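Putative cell invasion protein with MAC/Perforin domain (Bacteroides thetaiotaomicron VPI-5482, PDB 3KK7) is of unestablished function but, as a membrane-attack complex/perforin family member, may act on membranes. Local coordinates at residues Gly228-Ser233 / Asn286-Leu291; Thr146-Thr151 / Thr308-Ile313. One frame throughout, in Å; residues are numbered along the deposited sequence.

Contact 1: residues Gly228-Ser233 / Asn286-Leu291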
ATOM      1  N   GLY A 228       3.431  -3.540 -31.382  1.00 24.65           N
ATOM      2  CA  GLY A 228       3.858  -4.153 -32.653  1.00 24.33           C
ATOM      3  C   GLY A 228       3.414  -5.603 -32.883  1.00 24.58           C
ATOM      4  O   GLY A 228       3.349  -6.426 -31.948  1.00 23.45           O
ATOM      5  N   VAL A 229       3.095  -5.907 -34.148  1.00 24.89           N
ATOM      6  CA  VAL A 229       2.884  -7.288 -34.578  1.00 24.81           C
ATOM      7  C   VAL A 229       4.115  -7.691 -35.398  1.00 25.52           C
ATOM      8  O   VAL A 229       4.311  -7.218 -36.528  1.00 25.92           O
ATOM      9  CB  VAL A 229       1.585  -7.455 -35.366  1.00 24.62           C
ATOM     10  CG1 VAL A 229       1.474  -8.859 -35.945  1.00 23.36           C
ATOM     11  CG2 VAL A 229       0.402  -7.139 -34.458  1.00 23.19           C
ATOM     12  N   ASP A 230       4.948  -8.547 -34.812  1.00 25.75           N
ATOM     13  CA  ASP A 230       6.171  -8.977 -35.456  1.00 26.24           C
ATOM     14  C   ASP A 230       5.769  -9.990 -36.527  1.00 27.09           C
ATOM     15  O   ASP A 230       5.092 -10.988 -36.264  1.00 28.03           O
ATOM     16  CB  ASP A 230       7.139  -9.575 -34.434  1.00 26.07           C
ATOM     17  CG  ASP A 230       8.561  -9.652 -34.945  1.00 25.23           C
ATOM     18  OD1 ASP A 230       8.833 -10.426 -35.893  1.00 22.07           O
ATOM     19  OD2 ASP A 230       9.410  -8.948 -34.365  1.00 23.34           O
ATOM     20  N   THR A 231       6.171  -9.691 -37.746  1.00 27.83           N
ATOM     21  CA  THR A 231       5.785 -10.452 -38.918  1.00 28.00           C
ATOM     22  C   THR A 231       6.294 -11.889 -38.878  1.00 28.39           C
ATOM     23  O   THR A 231       5.556 -12.836 -39.220  1.00 28.56           O
ATOM     24  CB  THR A 231       6.331  -9.735 -40.167  1.00 28.03           C
ATOM     25  OG1 THR A 231       5.827  -8.389 -40.168  1.00 27.47           O
ATOM     26  CG2 THR A 231       5.961 -10.490 -41.499  1.00 26.80           C
ATOM     27  N   ASN A 232       7.537 -12.058 -38.441  1.00 28.42           N
ATOM     28  CA  ASN A 232       8.183 -13.359 -38.570  1.00 28.45           C
ATOM     29  C   ASN A 232       8.775 -14.023 -37.338  1.00 28.18           C
ATOM     30  O   ASN A 232       9.131 -15.194 -37.423  1.00 28.94           O
ATOM     31  CB  ASN A 232       9.220 -13.293 -39.699  1.00 28.37           C
ATOM     32  CG  ASN A 232       8.588 -13.488 -41.075  1.00 27.18           C
ATOM     33  OD1 ASN A 232       8.638 -12.608 -41.920  1.00 28.32           O
ATOM     34  ND2 ASN A 232       7.987 -14.648 -41.293  1.00 25.30           N
ATOM     35  N   SER A 233       8.883 -13.326 -36.213  1.00 27.48           N
ATOM     36  CA  SER A 233       9.419 -13.946 -35.004  1.00 27.29           C
ATOM     37  C   SER A 233       8.334 -14.078 -33.968  1.00 27.44           C
ATOM     38  O   SER A 233       7.545 -13.162 -33.791  1.00 27.66           O
ATOM     39  CB  SER A 233      10.538 -13.110 -34.410  1.00 27.19           C
ATOM     40  OG  SER A 233      11.629 -13.022 -35.283  1.00 26.75           O
ATOM     41  N   ASN A 286      10.337  -3.931 -42.343  1.00 29.37           N
ATOM     42  CA  ASN A 286      11.096  -5.169 -42.520  1.00 29.85           C
ATOM     43  C   ASN A 286      10.938  -6.166 -41.361  1.00 29.13           C
ATOM     44  O   ASN A 286      11.142  -7.361 -41.545  1.00 29.19           O
ATOM     45  CB  ASN A 286      12.588  -4.881 -42.714  1.00 30.77           C
ATOM     46  CG  ASN A 286      12.930  -4.288 -44.104  1.00 33.53           C
ATOM     47  OD1 ASN A 286      12.100  -4.225 -45.030  1.00 35.96           O
ATOM     48  ND2 ASN A 286      14.181  -3.847 -44.237  1.00 36.21           N
ATOM     49  N   LYS A 287      10.579  -5.682 -40.180  1.00 28.42           N
ATOM     50  CA  LYS A 287      10.351  -6.559 -39.031  1.00 27.74           C
ATOM     51  C   LYS A 287       8.899  -6.628 -38.564  1.00 26.64           C
ATOM     52  O   LYS A 287       8.487  -7.628 -37.979  1.00 25.88           O
ATOM     53  CB  LYS A 287      11.236  -6.106 -37.864  1.00 28.04           C
ATOM     54  CG  LYS A 287      12.742  -6.216 -38.126  1.00 29.03           C
ATOM     55  CD  LYS A 287      13.167  -7.624 -38.586  1.00 30.12           C
ATOM     56  CE  LYS A 287      14.643  -7.693 -38.865  1.00 29.99           C
ATOM     57  NZ  LYS A 287      15.072  -9.100 -38.827  1.00 31.17           N
ATOM     58  N   PHE A 288       8.120  -5.581 -38.814  1.00 25.60           N
ATOM     59  CA  PHE A 288       6.756  -5.513 -38.288  1.00 24.95           C
ATOM     60  C   PHE A 288       5.717  -5.331 -39.369  1.00 24.24           C
ATOM     61  O   PHE A 288       5.879  -4.494 -40.245  1.00 23.57           O
ATOM     62  CB  PHE A 288       6.621  -4.331 -37.331  1.00 24.89           C
ATOM     63  CG  PHE A 288       7.375  -4.493 -36.052  1.00 25.46           C
ATOM     64  CD1 PHE A 288       6.797  -5.160 -34.982  1.00 25.94           C
ATOM     65  CD2 PHE A 288       8.655  -3.971 -35.910  1.00 26.30           C
ATOM     66  CE1 PHE A 288       7.485  -5.315 -33.767  1.00 27.18           C
ATOM     67  CE2 PHE A 288       9.356  -4.114 -34.696  1.00 28.16           C
ATOM     68  CZ  PHE A 288       8.755  -4.783 -33.619  1.00 27.92           C
ATOM     69  N   SER A 289       4.630  -6.090 -39.263  1.00 23.97           N
ATOM     70  CA  SER A 289       3.445  -5.892 -40.118  1.00 23.06           C
ATOM     71  C   SER A 289       2.630  -4.713 -39.618  1.00 22.83           C
ATOM     72  O   SER A 289       1.824  -4.179 -40.343  1.00 22.60           O
ATOM     73  CB  SER A 289       2.560  -7.154 -40.161  1.00 23.21           C
ATOM     74  OG  SER A 289       3.294  -8.284 -40.589  1.00 19.97           O
ATOM     75  N   ALA A 290       2.810  -4.321 -38.361  1.00 22.90           N
ATOM     76  CA  ALA A 290       2.232  -3.057 -37.877  1.00 22.80           C
ATOM     77  C   ALA A 290       2.972  -2.682 -36.623  1.00 23.17           C
ATOM     78  O   ALA A 290       3.289  -3.574 -35.818  1.00 24.87           O
ATOM     79  CB  ALA A 290       0.733  -3.199 -37.577  1.00 21.74           C
ATOM     80  N   LEU A 291       3.266  -1.393 -36.457  1.00 23.02           N
ATOM     81  CA  LEU A 291       3.798  -0.854 -35.197  1.00 22.46           C
ATOM     82  C   LEU A 291       3.151   0.483 -34.944  1.00 22.36           C
ATOM     83  O   LEU A 291       3.344   1.405 -35.707  1.00 21.87           O
ATOM     84  CB  LEU A 291       5.312  -0.668 -35.242  1.00 22.27           C
ATOM     85  CG  LEU A 291       5.941  -0.173 -33.928  1.00 21.19           C
ATOM     86  CD1 LEU A 291       5.706  -1.146 -32.773  1.00 19.22           C
ATOM     87  CD2 LEU A 291       7.406   0.032 -34.159  1.00 19.86           C
TER
HETATM   88  O   HOH W   1       9.690 -10.154 -38.587  1.00 22.42           O
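Asp-230 OD1 takes two backbone N-H groups, and water 1 lies within hydrogen-bonding distance as a possible third donor. Ser-233 N meets it from above the carboxylate plane, 2.9 Å from OD1, while Asn-232 N, 3.3 Å from OD1, is received on the anti lone pair of OD1: an Asx turn extended to an Asx motif. With CG anti to the backbone N (chi1 -163°), the carboxylate turns back over the following residues. Water 1 accepts from Asn-232 N and lies between OD1 and Lys-287 O, to either of which it can donate. Lys-287 O also accepts from Thr-231 N, 3.1 Å away, in a nearly straight bond (163° at the hydrogen). Strand 220-230 ends here beside strand 288-298, its antiparallel neighbour in the bent central sheet of the MACPF domain: Val-229 N lies 2.9 Å from Ala-290 O, and Ser-289 N approaches Val-229 O almost along the C=O axis. Thr-231 and Ser-289 meet tip to tip, 2.6 Å from Thr-231 OG1 to Ser-289 OG, both oxygens anti to their carbonyl carbons. On the buried side, a beta carbon on Gly-228 would collide with Phe-288 CE1 and Leu-291 CD1. Asp-230 OD2 stands over one face of the Phe-288 ring, and helix 236-249 covers Leu-291. An alanine in place of Asp-230 would remove both Asx bonds and the water's carboxylate partner, and would probably loosen the turn leaving the strand. With OD2 of the buried Asp-230 also close to the carboxylate of Asp-242, the like charges would probably raise the pKa of one of the two acids.

Contact 2: residues Thr146-Thr151 / Thr308-Ile313; sequences TFVHNT and TPPYDI
Pro-310 carries this contact, its ring set against the backbone and side chains where helix 133-146 gives way to loop. The carbonyl oxygen of Thr-146 lies over one face of the proline ring, toward the CB-CG-CD side, nearest to CG at 3.3 Å from Thr-146 O. Phe-147 CD1 packs on Pro-310 CB at 3.7 Å, the two side chains running alongside in opposite senses. Val-148 crosses the proline at about a right angle and touches more loosely, 4.2 Å from Val-148 CG2 to Pro-310 CG. No hydrogen bond spans the two segments, so the join is van der Waals packing. In the MACPF fold this places the end of a helix that flanks the bent central sheet against the loop that leads into the short strand 311-312, which pairs with strand 288-298. Phe-147 is the first residue to leave helical backbone angles; its CG is anti to the carbonyl carbon (chi1 -66°), and Thr-146 CG2 sits 3.9 Å above one face of its ring. Thr-146 is tied into the last helical turn by OG1, bonded to Thr-142 O. On the proline side, Thr-308 OG1 donates to Pro-309 O, 2.9 Å away, from above the carbonyl plane. The same hydroxyl is hydrogen-bonded to Ile-295 N, and Thr-308 O to Ser-294 OG, which fixes the chain leading into Pro-310 to strand 288-298.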
ATOM      1  N   THR A 146      -5.381   1.886 -24.793  1.00 34.90           N
ATOM      2  CA  THR A 146      -4.671   2.861 -25.645  1.00 35.45           C
ATOM      3  C   THR A 146      -4.650   2.456 -27.089  1.00 36.46           C
ATOM      4  O   THR A 146      -4.545   3.308 -27.974  1.00 36.95           O
ATOM      5  CB  THR A 146      -3.223   3.002 -25.225  1.00 34.91           C
ATOM      6  OG1 THR A 146      -3.179   3.347 -23.847  1.00 35.66           O
ATOM      7  CG2 THR A 146      -2.528   4.049 -26.032  1.00 34.31           C
ATOM      8  N   PHE A 147      -4.699   1.157 -27.328  1.00 37.81           N
ATOM      9  CA  PHE A 147      -4.586   0.645 -28.677  1.00 39.40           C
ATOM     10  C   PHE A 147      -5.900   0.053 -29.110  1.00 41.98           C
ATOM     11  O   PHE A 147      -6.610  -0.574 -28.327  1.00 42.90           O
ATOM     12  CB  PHE A 147      -3.412  -0.329 -28.825  1.00 38.49           C
ATOM     13  CG  PHE A 147      -2.097   0.340 -28.649  1.00 35.40           C
ATOM     14  CD1 PHE A 147      -1.533   1.044 -29.692  1.00 33.90           C
ATOM     15  CD2 PHE A 147      -1.472   0.366 -27.417  1.00 32.12           C
ATOM     16  CE1 PHE A 147      -0.336   1.730 -29.513  1.00 32.95           C
ATOM     17  CE2 PHE A 147      -0.291   1.035 -27.239  1.00 31.06           C
ATOM     18  CZ  PHE A 147       0.284   1.717 -28.289  1.00 31.32           C
ATOM     19  N   VAL A 148      -6.232   0.321 -30.365  1.00 44.71           N
ATOM     20  CA  VAL A 148      -7.487  -0.109 -30.956  1.00 46.35           C
ATOM     21  C   VAL A 148      -7.590  -1.594 -30.677  1.00 47.58           C
ATOM     22  O   VAL A 148      -6.569  -2.287 -30.604  1.00 47.95           O
ATOM     23  CB  VAL A 148      -7.536   0.239 -32.497  1.00 46.67           C
ATOM     24  CG1 VAL A 148      -8.513  -0.659 -33.255  1.00 47.00           C
ATOM     25  CG2 VAL A 148      -7.844   1.759 -32.706  1.00 45.76           C
ATOM     26  N   HIS A 149      -8.820  -2.035 -30.441  1.00 49.02           N
ATOM     27  CA  HIS A 149      -9.168  -3.431 -30.242  1.00 50.24           C
ATOM     28  C   HIS A 149      -8.583  -4.337 -31.362  1.00 50.77           C
ATOM     29  O   HIS A 149      -8.639  -3.961 -32.544  1.00 50.59           O
ATOM     30  CB  HIS A 149     -10.704  -3.515 -30.186  1.00 50.77           C
ATOM     31  CG  HIS A 149     -11.241  -4.913 -30.094  1.00 52.38           C
ATOM     32  ND1 HIS A 149     -11.188  -5.652 -28.929  1.00 53.23           N
ATOM     33  CD2 HIS A 149     -11.834  -5.705 -31.024  1.00 52.22           C
ATOM     34  CE1 HIS A 149     -11.718  -6.845 -29.149  1.00 54.05           C
ATOM     35  NE2 HIS A 149     -12.122  -6.901 -30.409  1.00 53.09           N
ATOM     36  N   ASN A 150      -8.045  -5.514 -30.985  1.00 51.36           N
ATOM     37  CA  ASN A 150      -7.291  -6.405 -31.920  1.00 51.81           C
ATOM     38  C   ASN A 150      -7.789  -7.837 -32.018  1.00 51.91           C
ATOM     39  O   ASN A 150      -8.293  -8.390 -31.048  1.00 52.03           O
ATOM     40  CB  ASN A 150      -5.820  -6.555 -31.505  1.00 51.82           C
ATOM     41  CG  ASN A 150      -5.411  -5.580 -30.460  1.00 52.71           C
ATOM     42  OD1 ASN A 150      -4.900  -4.507 -30.771  1.00 55.79           O
ATOM     43  ND2 ASN A 150      -5.652  -5.924 -29.201  1.00 54.61           N
ATOM     44  N   THR A 151      -7.562  -8.436 -33.184  1.00 51.98           N
ATOM     45  CA  THR A 151      -7.690  -9.886 -33.394  1.00 52.24           C
ATOM     46  C   THR A 151      -6.325 -10.562 -33.214  1.00 51.84           C
ATOM     47  O   THR A 151      -6.225 -11.797 -33.319  1.00 52.09           O
ATOM     48  CB  THR A 151      -8.223 -10.207 -34.844  1.00 52.40           C
ATOM     49  OG1 THR A 151      -9.640 -10.020 -34.871  1.00 53.23           O
ATOM     50  CG2 THR A 151      -7.884 -11.659 -35.335  1.00 52.53           C
ATOM     51  N   THR A 308      -2.204  10.419 -26.375  1.00 26.85           N
ATOM     52  CA  THR A 308      -2.759  10.544 -27.734  1.00 25.82           C
ATOM     53  C   THR A 308      -3.432   9.252 -28.223  1.00 26.35           C
ATOM     54  O   THR A 308      -3.110   8.153 -27.781  1.00 26.24           O
ATOM     55  CB  THR A 308      -1.686  10.847 -28.784  1.00 26.20           C
ATOM     56  OG1 THR A 308      -0.836   9.693 -28.964  1.00 24.67           O
ATOM     57  CG2 THR A 308      -0.872  12.085 -28.423  1.00 24.29           C
ATOM     58  N   PRO A 309      -4.357   9.375 -29.178  1.00 26.38           N
ATOM     59  CA  PRO A 309      -4.818   8.173 -29.809  1.00 26.12           C
ATOM     60  C   PRO A 309      -3.642   7.454 -30.443  1.00 26.21           C
ATOM     61  O   PRO A 309      -2.579   8.051 -30.613  1.00 26.26           O
ATOM     62  CB  PRO A 309      -5.766   8.682 -30.907  1.00 26.17           C
ATOM     63  CG  PRO A 309      -6.137  10.063 -30.529  1.00 26.44           C
ATOM     64  CD  PRO A 309      -4.971  10.589 -29.753  1.00 27.18           C
ATOM     65  N   PRO A 310      -3.838   6.194 -30.829  1.00 26.24           N
ATOM     66  CA  PRO A 310      -2.758   5.426 -31.405  1.00 26.69           C
ATOM     67  C   PRO A 310      -2.542   5.754 -32.881  1.00 27.14           C
ATOM     68  O   PRO A 310      -3.503   5.940 -33.621  1.00 26.60           O
ATOM     69  CB  PRO A 310      -3.209   3.976 -31.200  1.00 26.31           C
ATOM     70  CG  PRO A 310      -4.657   4.048 -31.233  1.00 26.13           C
ATOM     71  CD  PRO A 310      -5.062   5.393 -30.704  1.00 26.34           C
ATOM     72  N   TYR A 311      -1.267   5.807 -33.272  1.00 27.76           N
ATOM     73  CA  TYR A 311      -0.857   6.180 -34.605  1.00 28.58           C
ATOM     74  C   TYR A 311       0.119   5.153 -35.133  1.00 28.30           C
ATOM     75  O   TYR A 311       0.917   4.602 -34.369  1.00 27.75           O
ATOM     76  CB  TYR A 311      -0.182   7.577 -34.590  1.00 29.31           C
ATOM     77  CG  TYR A 311      -1.086   8.692 -34.108  1.00 31.37           C
ATOM     78  CD1 TYR A 311      -2.278   8.973 -34.770  1.00 33.66           C
ATOM     79  CD2 TYR A 311      -0.759   9.462 -32.987  1.00 32.98           C
ATOM     80  CE1 TYR A 311      -3.124   9.989 -34.333  1.00 34.47           C
ATOM     81  CE2 TYR A 311      -1.597  10.490 -32.543  1.00 33.98           C
ATOM     82  CZ  TYR A 311      -2.778  10.743 -33.227  1.00 35.95           C
ATOM     83  OH  TYR A 311      -3.639  11.742 -32.818  1.00 40.02           O
ATOM     84  N   ASP A 312       0.043   4.902 -36.440  1.00 28.37           N
ATOM     85  CA  ASP A 312       1.032   4.072 -37.111  1.00 28.82           C
ATOM     86  C   ASP A 312       2.348   4.872 -37.209  1.00 29.05           C
ATOM     87  O   ASP A 312       2.382   5.995 -37.764  1.00 29.17           O
ATOM     88  CB  ASP A 312       0.544   3.636 -38.496  1.00 28.75           C
ATOM     89  CG  ASP A 312       1.580   2.819 -39.253  1.00 29.22           C
ATOM     90  OD1 ASP A 312       2.687   3.351 -39.490  1.00 29.86           O
ATOM     91  OD2 ASP A 312       1.282   1.653 -39.627  1.00 30.27           O
ATOM     92  N   ILE A 313       3.421   4.265 -36.692  1.00 28.27           N
ATOM     93  CA  ILE A 313       4.732   4.910 -36.562  1.00 27.46           C
ATOM     94  C   ILE A 313       5.289   5.452 -37.882  1.00 27.60           C
ATOM     95  O   ILE A 313       5.973   6.487 -37.894  1.00 27.61           O
ATOM     96  CB  ILE A 313       5.755   3.941 -35.896  1.00 27.28           C
ATOM     97  CG1 ILE A 313       6.953   4.702 -35.315  1.00 26.87           C
ATOM     98  CG2 ILE A 313       6.191   2.856 -36.870  1.00 25.69           C
ATOM     99  CD1 ILE A 313       6.628   5.574 -34.138  1.00 26.64           C
TER

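In the fold
From the N terminus, the chain runs down helix 133-146 into 146-151, then through strand 157-173 and helices 177-186, 190-198 and 201-208 to strands 211-218 and 220-230. Residues 228-233 end the latter strand, and after helices 236-249 and 278-285 contact 1 closes its loop at 286-291. Strand 288-298 then leads to 308-313, where contact 2 closes a far longer loop, with contact 1 nested inside it. The centres lie 15 Å apart, and the contacts touch where Leu-291 O probably accepts a hydrogen bond from Ile-313 N. Contact 1 joins neighbouring sheet strands, whereas contact 2 brings the end of helix 133-146 and the loop after it to the loop entering strand 311-312.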